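Local coordinates for programmed cell death 6-interacting protein (Homo sapiens, PDB 5WA1) that takes part in endosomal cargo sorting, multivesicular body biogenesis, membrane repair and cytokinesis, here represented by its CHMP4-binding Bro1 domain, at residues 202-205 and 206-210; 180-183 and 184-187. All blocks are in the same frame, centred on the assembly; numbering follows the deposited sequence.

Interaction 1 (202-205 and 206-210); sequences PDTV and GTLSL
The amide of Ser209 donates to the carbonyl of Val205, N to O 2.8 Å, the shortest of four successive i to i+4 bonds in the first turns of helix 202-226. Gly206, Thr207 and Leu208 repeat the pattern on Pro202, Asp203 and Thr204. Straightest of the set is Leu208 N to Thr204 O, with an N-H...O angle of 169°. The same carbonyl also lies under a side chain: Leu208 CG stands anti to its own carbonyl carbon (chi1 -66°), which folds the branch back along the helix until CG is 3.4 Å from Thr204 O. From there Leu208 CD1 reaches Thr204 CG2 at 4.2 Å and, more loosely, Val205 CG1 at 4.5 Å. This is ordinary alpha-helical packing within the helical Bro1 domain, in the part of the chain assigned to CHMP4 interaction. The apolar flank of Val205 and Leu208 meets Phe146 of helix 137-157. Thr207 OG1 lies 3.2 Å from Asp203 O and is hydrogen-bonded to Gln251 OE1 on helix 231-252. Thr204 OG1 and Ser209 OG likewise bond outside this turn, to the carbonyls of Val198 and Ser178.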
ATOM      1  N   PRO A 202      10.397   8.046   8.659  1.00 62.68           N
ATOM      2  CA  PRO A 202      10.446   8.127   7.185  1.00 65.49           C
ATOM      3  C   PRO A 202      10.953   6.870   6.498  1.00 65.36           C
ATOM      4  O   PRO A 202      10.436   6.509   5.431  1.00 56.81           O
ATOM      5  CB  PRO A 202      11.376   9.322   6.943  1.00 68.03           C
ATOM      6  CG  PRO A 202      11.185  10.191   8.161  1.00 64.05           C
ATOM      7  CD  PRO A 202      10.963   9.246   9.310  1.00 63.92           C
ATOM      8  N   ASP A 203      11.945   6.189   7.077  1.00 60.48           N
ATOM      9  CA  ASP A 203      12.459   4.978   6.441  1.00 71.69           C
ATOM     10  C   ASP A 203      11.397   3.884   6.382  1.00 58.50           C
ATOM     11  O   ASP A 203      11.250   3.204   5.362  1.00 58.15           O
ATOM     12  CB  ASP A 203      13.699   4.483   7.180  1.00 83.08           C
ATOM     13  CG  ASP A 203      14.972   5.097   6.645  1.00100.50           C
ATOM     14  OD1 ASP A 203      14.892   6.193   6.050  1.00 99.16           O
ATOM     15  OD2 ASP A 203      16.050   4.483   6.810  1.00113.71           O
ATOM     16  N   THR A 204      10.643   3.706   7.466  1.00 54.69           N
ATOM     17  CA  THR A 204       9.632   2.658   7.497  1.00 52.47           C
ATOM     18  C   THR A 204       8.481   2.963   6.547  1.00 48.36           C
ATOM     19  O   THR A 204       8.052   2.086   5.787  1.00 44.54           O
ATOM     20  CB  THR A 204       9.107   2.471   8.920  1.00 53.00           C
ATOM     21  OG1 THR A 204      10.201   2.188   9.799  1.00 55.34           O
ATOM     22  CG2 THR A 204       8.107   1.323   8.967  1.00 50.96           C
ATOM     23  N   VAL A 205       7.945   4.191   6.590  1.00 48.84           N
ATOM     24  CA  VAL A 205       6.771   4.488   5.772  1.00 47.37           C
ATOM     25  C   VAL A 205       7.158   4.650   4.310  1.00 48.81           C
ATOM     26  O   VAL A 205       6.341   4.401   3.419  1.00 44.12           O
ATOM     27  CB  VAL A 205       6.011   5.724   6.294  1.00 46.43           C
ATOM     28  CG1 VAL A 205       5.190   5.359   7.536  1.00 44.75           C
ATOM     29  CG2 VAL A 205       6.960   6.879   6.588  1.00 46.56           C
ATOM     30  N   GLY A 206       8.399   5.047   4.028  1.00 49.72           N
ATOM     31  CA  GLY A 206       8.871   5.003   2.654  1.00 48.62           C
ATOM     32  C   GLY A 206       8.870   3.594   2.091  1.00 48.30           C
ATOM     33  O   GLY A 206       8.496   3.373   0.934  1.00 49.46           O
ATOM     34  N   THR A 207       9.280   2.613   2.900  1.00 46.50           N
ATOM     35  CA  THR A 207       9.266   1.234   2.416  1.00 43.84           C
ATOM     36  C   THR A 207       7.837   0.722   2.268  1.00 40.20           C
ATOM     37  O   THR A 207       7.506   0.069   1.276  1.00 39.40           O
ATOM     38  CB  THR A 207      10.076   0.325   3.344  1.00 46.93           C
ATOM     39  OG1 THR A 207      11.454   0.709   3.297  1.00 51.16           O
ATOM     40  CG2 THR A 207       9.961  -1.137   2.910  1.00 43.12           C
ATOM     41  N   LEU A 208       6.975   1.014   3.245  1.00 41.81           N
ATOM     42  CA  LEU A 208       5.569   0.647   3.114  1.00 42.37           C
ATOM     43  C   LEU A 208       4.948   1.276   1.874  1.00 34.75           C
ATOM     44  O   LEU A 208       4.119   0.651   1.206  1.00 35.03           O
ATOM     45  CB  LEU A 208       4.789   1.077   4.363  1.00 42.42           C
ATOM     46  CG  LEU A 208       5.179   0.354   5.656  1.00 38.36           C
ATOM     47  CD1 LEU A 208       4.467   0.987   6.851  1.00 39.64           C
ATOM     48  CD2 LEU A 208       4.833  -1.118   5.546  1.00 41.14           C
ATOM     49  N   SER A 209       5.308   2.524   1.570  1.00 41.81           N
ATOM     50  CA  SER A 209       4.764   3.162   0.377  1.00 40.52           C
ATOM     51  C   SER A 209       5.141   2.383  -0.877  1.00 43.33           C
ATOM     52  O   SER A 209       4.311   2.176  -1.772  1.00 41.27           O
ATOM     53  CB  SER A 209       5.271   4.599   0.282  1.00 41.62           C
ATOM     54  OG  SER A 209       4.822   5.222  -0.905  1.00 45.98           O
ATOM     55  N   LEU A 210       6.392   1.941  -0.962  1.00 40.16           N
ATOM     56  CA  LEU A 210       6.821   1.163  -2.124  1.00 36.48           C
ATOM     57  C   LEU A 210       6.148  -0.204  -2.174  1.00 37.83           C
ATOM     58  O   LEU A 210       5.788  -0.686  -3.260  1.00 38.49           O
ATOM     59  CB  LEU A 210       8.337   1.032  -2.104  1.00 38.59           C
ATOM     60  CG  LEU A 210       8.965   0.264  -3.260  1.00 45.17           C
ATOM     61  CD1 LEU A 210       8.446   0.772  -4.603  1.00 53.97           C
ATOM     62  CD2 LEU A 210      10.470   0.414  -3.157  1.00 45.00           C
TER

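Interaction 2 (180-183 and 184-187); sequences AFLH and IKET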
ATOM      1  N   ALA A 180      -0.401   7.742   0.926  1.00 44.02           N
ATOM      2  CA  ALA A 180      -0.538   8.207   2.300  1.00 43.89           C
ATOM      3  C   ALA A 180       0.707   7.889   3.121  1.00 48.17           C
ATOM      4  O   ALA A 180       1.161   8.731   3.900  1.00 47.45           O
ATOM      5  CB  ALA A 180      -1.783   7.598   2.949  1.00 42.90           C
ATOM      6  N   PHE A 181       1.275   6.684   2.961  1.00 46.31           N
ATOM      7  CA  PHE A 181       2.552   6.398   3.610  1.00 42.74           C
ATOM      8  C   PHE A 181       3.627   7.354   3.119  1.00 44.13           C
ATOM      9  O   PHE A 181       4.475   7.802   3.897  1.00 47.87           O
ATOM     10  CB  PHE A 181       2.988   4.950   3.356  1.00 38.91           C
ATOM     11  CG  PHE A 181       2.189   3.926   4.115  1.00 37.00           C
ATOM     12  CD1 PHE A 181       1.980   4.051   5.479  1.00 35.31           C
ATOM     13  CD2 PHE A 181       1.655   2.819   3.451  1.00 38.64           C
ATOM     14  CE1 PHE A 181       1.245   3.096   6.180  1.00 45.39           C
ATOM     15  CE2 PHE A 181       0.916   1.868   4.140  1.00 39.16           C
ATOM     16  CZ  PHE A 181       0.715   1.997   5.506  1.00 43.07           C
ATOM     17  N   LEU A 182       3.595   7.691   1.826  1.00 45.16           N
ATOM     18  CA  LEU A 182       4.592   8.608   1.279  1.00 43.62           C
ATOM     19  C   LEU A 182       4.400  10.019   1.816  1.00 52.35           C
ATOM     20  O   LEU A 182       5.381  10.737   2.059  1.00 55.70           O
ATOM     21  CB  LEU A 182       4.525   8.608  -0.244  1.00 58.49           C
ATOM     22  CG  LEU A 182       5.615   9.436  -0.907  1.00 66.68           C
ATOM     23  CD1 LEU A 182       6.975   8.844  -0.575  1.00 65.40           C
ATOM     24  CD2 LEU A 182       5.392   9.489  -2.401  1.00 70.90           C
ATOM     25  N   HIS A 183       3.148  10.447   1.993  1.00 53.67           N
ATOM     26  CA  HIS A 183       2.906  11.749   2.610  1.00 46.13           C
ATOM     27  C   HIS A 183       3.451  11.791   4.031  1.00 57.76           C
ATOM     28  O   HIS A 183       4.019  12.804   4.456  1.00 62.72           O
ATOM     29  CB  HIS A 183       1.413  12.078   2.598  1.00 46.71           C
ATOM     30  CG  HIS A 183       1.112  13.502   2.949  1.00 57.06           C
ATOM     31  ND1 HIS A 183       0.519  13.867   4.138  1.00 61.35           N
ATOM     32  CD2 HIS A 183       1.321  14.651   2.265  1.00 59.52           C
ATOM     33  CE1 HIS A 183       0.379  15.179   4.174  1.00 53.67           C
ATOM     34  NE2 HIS A 183       0.858  15.680   3.050  1.00 61.04           N
ATOM     35  N   ILE A 184       3.295  10.697   4.784  1.00 50.97           N
ATOM     36  CA  ILE A 184       3.859  10.660   6.130  1.00 50.63           C
ATOM     37  C   ILE A 184       5.376  10.762   6.068  1.00 55.05           C
ATOM     38  O   ILE A 184       5.998  11.475   6.866  1.00 59.65           O
ATOM     39  CB  ILE A 184       3.413   9.390   6.875  1.00 47.64           C
ATOM     40  CG1 ILE A 184       1.890   9.321   6.951  1.00 50.40           C
ATOM     41  CG2 ILE A 184       4.004   9.360   8.284  1.00 46.20           C
ATOM     42  CD1 ILE A 184       1.388   8.069   7.603  1.00 48.60           C
ATOM     43  N   LYS A 185       5.994  10.055   5.119  1.00 53.56           N
ATOM     44  CA  LYS A 185       7.448  10.102   4.981  1.00 54.61           C
ATOM     45  C   LYS A 185       7.946  11.537   4.834  1.00 63.83           C
ATOM     46  O   LYS A 185       8.935  11.930   5.467  1.00 64.25           O
ATOM     47  CB  LYS A 185       7.885   9.259   3.783  1.00 53.76           C
ATOM     48  CG  LYS A 185       9.374   9.354   3.473  1.00 63.96           C
ATOM     49  CD  LYS A 185       9.761   8.487   2.292  1.00 68.81           C
ATOM     50  CE  LYS A 185      11.235   8.651   1.966  1.00 74.94           C
ATOM     51  NZ  LYS A 185      11.586   8.043   0.664  1.00 73.31           N
ATOM     52  N   GLU A 186       7.252  12.342   4.031  1.00 61.51           N
ATOM     53  CA  GLU A 186       7.722  13.675   3.691  1.00 66.97           C
ATOM     54  C   GLU A 186       7.381  14.732   4.736  1.00 70.24           C
ATOM     55  O   GLU A 186       7.928  15.836   4.673  1.00 74.91           O
ATOM     56  CB  GLU A 186       7.147  14.080   2.333  1.00 63.15           C
ATOM     57  CG  GLU A 186       7.581  13.164   1.204  1.00 85.54           C
ATOM     58  CD  GLU A 186       6.831  13.428  -0.088  1.00103.58           C
ATOM     59  OE1 GLU A 186       5.630  13.770  -0.023  1.00107.11           O
ATOM     60  OE2 GLU A 186       7.444  13.290  -1.170  1.00112.76           O
ATOM     61  N   THR A 187       6.510  14.433   5.700  1.00 63.61           N
ATOM     62  CA  THR A 187       6.017  15.455   6.613  1.00 70.20           C
ATOM     63  C   THR A 187       6.186  15.124   8.088  1.00 66.76           C
ATOM     64  O   THR A 187       6.074  16.036   8.912  1.00 75.64           O
ATOM     65  CB  THR A 187       4.527  15.734   6.350  1.00 72.74           C
ATOM     66  OG1 THR A 187       3.764  14.548   6.604  1.00 69.15           O
ATOM     67  CG2 THR A 187       4.307  16.174   4.907  1.00 76.96           C
TER
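Thr187 takes hold of His183 twice, through a polar branch and an apolar one. Its OG1 donates to the carbonyl of His183, OG1 to O 2.8 Å, approaching tilted from the carbonyl plane, and Glu186 N, which bonds chiefly to Leu182 O, adds a weak bond to that oxygen of His183. What makes this possible is the setting of chi1 at 63°, which tucks OG1 between the backbone N and the carbonyl carbon of Thr187 while CG2 swings over the imidazole. There the methyl makes a CH-pi contact: Thr187 CG2 is 4.1 Å from the centroid of the His183 ring, 18° off its normal and displaced toward the NE2 rim. The ring lies there because His183 CG is anti to its backbone N (chi1 -168°). Its ND1 is buried by the contact and has no partner in the model. A turn earlier, Ile184 CG1 packs at 3.2 Å against Ala180 O, the acceptor of the amide of Ile184. Leu182 and Lys185 meet at an angle, CD1 to CD 4.0 Å, the lysine chain being fully extended. Glu186 lays its CG against Leu182 O at 3.4 Å. Within the fold, Ala180 and His183 press on Leu145 of helix 137-157, where Phe146 also meets Phe181 edge-to-face, while Phe181, Leu182 and Lys185 lean on helix 202-226.

Overall arrangement
Interactions 1 and 2 show how two local helical contacts combine into tertiary packing: they lie on consecutive helices, 164-191 and 202-226, that run in roughly opposite directions here, and their centres are about 8 Å apart. The aliphatic chain of Lys185 passes over the start of the later helix, CG 3.6 Å from Pro202 O and CD 3.6 Å from Gly206 CA, a close approach at a residue without a side chain. One turn along, Phe181 CB sits 3.4 Å from Val205 O and Leu182 CB 3.5 Å from Ser209 OG. Residues 202-210 fall in the region that interacts with CHMP4 proteins; residues 180-187 precede it and pack against it.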